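Local coordinates for uncharacterized protein (Streptococcus mutans, PDB 3L7Y) that binds a magnesium ion and is probably a phosphatase of the haloacid dehalogenase-like hydrolase family, at residues I139-E144 and N172-L177. Sequence-based numbering, arbitrary orientation.
Sequences IALSGE and NSFSPL
The Phe174 ring touches both Leu141 and Ile139, and apolar packing carries the contact. The closest touch is Leu141 CD1 on Phe174 CE1 at 3.3 Å, tight for two carbons. Leu141 CD1 meets the ring obliquely and also lies 3.4 Å from Phe174 CD1. Leu141 CG follows at 3.8 Å from Phe174 CE1. On the CE2 side of the ring, Ile139 CG2 is 3.8 Å from Phe174 CE2. With chi1 at -61°, Ile139 CG1 lies beside the backbone N, and CG2, anti to that N, is the branch that meets the ring. Ile139 O sits at the ring edge, near its plane, 3.7 Å from Phe174 CZ. No hydrogen bond joins the segments.

Leu177 adds a smaller touch, with its CD2 4.0 Å from Leu141 CD1. Between Phe174 and Leu177 the chain turns through a cis peptide bond before Pro176. Arg120 hydrogen-bonds the carbonyl oxygen of Leu177.

The contact lies away from the magnesium site. Its six-stranded sheet is separate from the eight-stranded one beside the metal, consistent with the cap domain of Cof-type haloacid dehalogenase-like hydrolases. Ile139 and Leu141 project from the same side of strand 138-143 and also touch Ile130 and Ile127 of helix 120-133. Leu177 reaches Ile123 of that helix. The loop between strands 168-171 and 182-188 thereby packs against helix 120-133 and strand 138-143, which runs between 147-150 and 182-188.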
loop_
_atom_site.group_PDB
_atom_site.type_symbol
_atom_site.label_atom_id
_atom_site.label_comp_id
_atom_site.label_asym_id
_atom_site.label_seq_id
_atom_site.Cartn_x
_atom_site.Cartn_y
_atom_site.Cartn_z
ATOM N N ILE A 139 13.006 -11.810 -4.475
ATOM C CA ILE A 139 11.903 -11.438 -5.340
ATOM C C ILE A 139 10.619 -12.168 -4.976
ATOM O O ILE A 139 10.558 -13.397 -5.001
ATOM C CB ILE A 139 12.228 -11.749 -6.819
ATOM C CG1 ILE A 139 13.456 -10.947 -7.290
ATOM C CG2 ILE A 139 11.011 -11.474 -7.694
ATOM C CD1 ILE A 139 14.094 -11.479 -8.609
ATOM N N ALA A 140 9.579 -11.410 -4.666
ATOM C CA ALA A 140 8.269 -12.003 -4.434
ATOM C C ALA A 140 7.231 -11.449 -5.410
ATOM O O ALA A 140 7.175 -10.243 -5.665
ATOM C CB ALA A 140 7.835 -11.795 -2.999
ATOM N N LEU A 141 6.427 -12.346 -5.974
ATOM C CA LEU A 141 5.367 -11.958 -6.896
ATOM C C LEU A 141 4.033 -11.933 -6.159
ATOM O O LEU A 141 3.690 -12.879 -5.439
ATOM C CB LEU A 141 5.304 -12.936 -8.061
ATOM C CG LEU A 141 6.657 -13.335 -8.625
ATOM C CD1 LEU A 141 6.517 -14.450 -9.661
ATOM C CD2 LEU A 141 7.326 -12.111 -9.223
ATOM N N SER A 142 3.286 -10.849 -6.323
ATOM C CA SER A 142 2.016 -10.700 -5.632
ATOM C C SER A 142 0.866 -10.908 -6.617
ATOM O O SER A 142 0.549 -10.017 -7.408
ATOM C CB SER A 142 1.933 -9.328 -4.935
ATOM O OG SER A 142 0.744 -9.198 -4.173
ATOM N N GLY A 143 0.264 -12.101 -6.573
ATOM C CA GLY A 143 -0.757 -12.495 -7.530
ATOM C C GLY A 143 -2.161 -12.250 -7.018
ATOM O O GLY A 143 -2.364 -11.755 -5.907
ATOM N N GLU A 144 -3.146 -12.595 -7.830
ATOM C CA GLU A 144 -4.526 -12.296 -7.485
ATOM C C GLU A 144 -4.958 -13.078 -6.245
ATOM O O GLU A 144 -5.750 -12.593 -5.438
ATOM C CB GLU A 144 -5.428 -12.620 -8.670
ATOM C CG GLU A 144 -6.843 -12.092 -8.572
ATOM C CD GLU A 144 -7.601 -12.294 -9.869
ATOM O OE1 GLU A 144 -7.029 -12.923 -10.786
ATOM O OE2 GLU A 144 -8.757 -11.831 -9.974
ATOM N N ASN A 172 10.645 -23.428 -8.342
ATOM C CA ASN A 172 12.071 -23.595 -8.639
ATOM C C ASN A 172 12.575 -22.633 -9.693
ATOM O O ASN A 172 13.777 -22.519 -9.927
ATOM C CB ASN A 172 12.463 -25.055 -8.992
ATOM C CG ASN A 172 11.713 -25.623 -10.197
ATOM O OD1 ASN A 172 11.488 -26.831 -10.264
ATOM N ND2 ASN A 172 11.359 -24.779 -11.161
ATOM N N SER A 173 11.644 -21.954 -10.341
ATOM C CA SER A 173 12.013 -20.945 -11.306
ATOM C C SER A 173 10.826 -20.055 -11.605
ATOM O O SER A 173 9.666 -20.473 -11.492
ATOM C CB SER A 173 12.544 -21.580 -12.592
ATOM O OG SER A 173 11.496 -22.006 -13.440
ATOM N N PHE A 174 11.142 -18.821 -11.979
ATOM C CA PHE A 174 10.145 -17.855 -12.409
ATOM C C PHE A 174 9.951 -17.854 -13.926
ATOM O O PHE A 174 9.190 -17.036 -14.456
ATOM C CB PHE A 174 10.561 -16.462 -11.959
ATOM C CG PHE A 174 10.343 -16.202 -10.498
ATOM C CD1 PHE A 174 9.184 -16.626 -9.872
ATOM C CD2 PHE A 174 11.275 -15.489 -9.758
ATOM C CE1 PHE A 174 8.975 -16.364 -8.528
ATOM C CE2 PHE A 174 11.056 -15.215 -8.401
ATOM C CZ PHE A 174 9.912 -15.653 -7.798
ATOM N N SER A 175 10.633 -18.751 -14.643
ATOM C CA SER A 175 10.536 -18.730 -16.106
ATOM C C SER A 175 10.173 -20.085 -16.736
ATOM O O SER A 175 10.948 -21.032 -16.670
ATOM C CB SER A 175 11.827 -18.189 -16.728
ATOM O OG SER A 175 11.689 -18.081 -18.134
ATOM N N PRO A 176 8.985 -20.178 -17.344
ATOM C CA PRO A 176 7.977 -19.116 -17.426
ATOM C C PRO A 176 7.311 -18.859 -16.073
ATOM O O PRO A 176 7.604 -19.527 -15.075
ATOM C CB PRO A 176 6.928 -19.698 -18.385
ATOM C CG PRO A 176 7.565 -20.931 -19.003
ATOM C CD PRO A 176 8.544 -21.421 -18.007
ATOM N N LEU A 177 6.398 -17.895 -16.056
ATOM C CA LEU A 177 5.753 -17.457 -14.818
ATOM C C LEU A 177 4.610 -18.399 -14.445
ATOM O O LEU A 177 4.122 -19.131 -15.291
ATOM C CB LEU A 177 5.242 -16.027 -14.999
ATOM C CG LEU A 177 6.381 -15.002 -15.069
ATOM C CD1 LEU A 177 5.935 -13.701 -15.737
ATOM C CD2 LEU A 177 6.936 -14.732 -13.666
#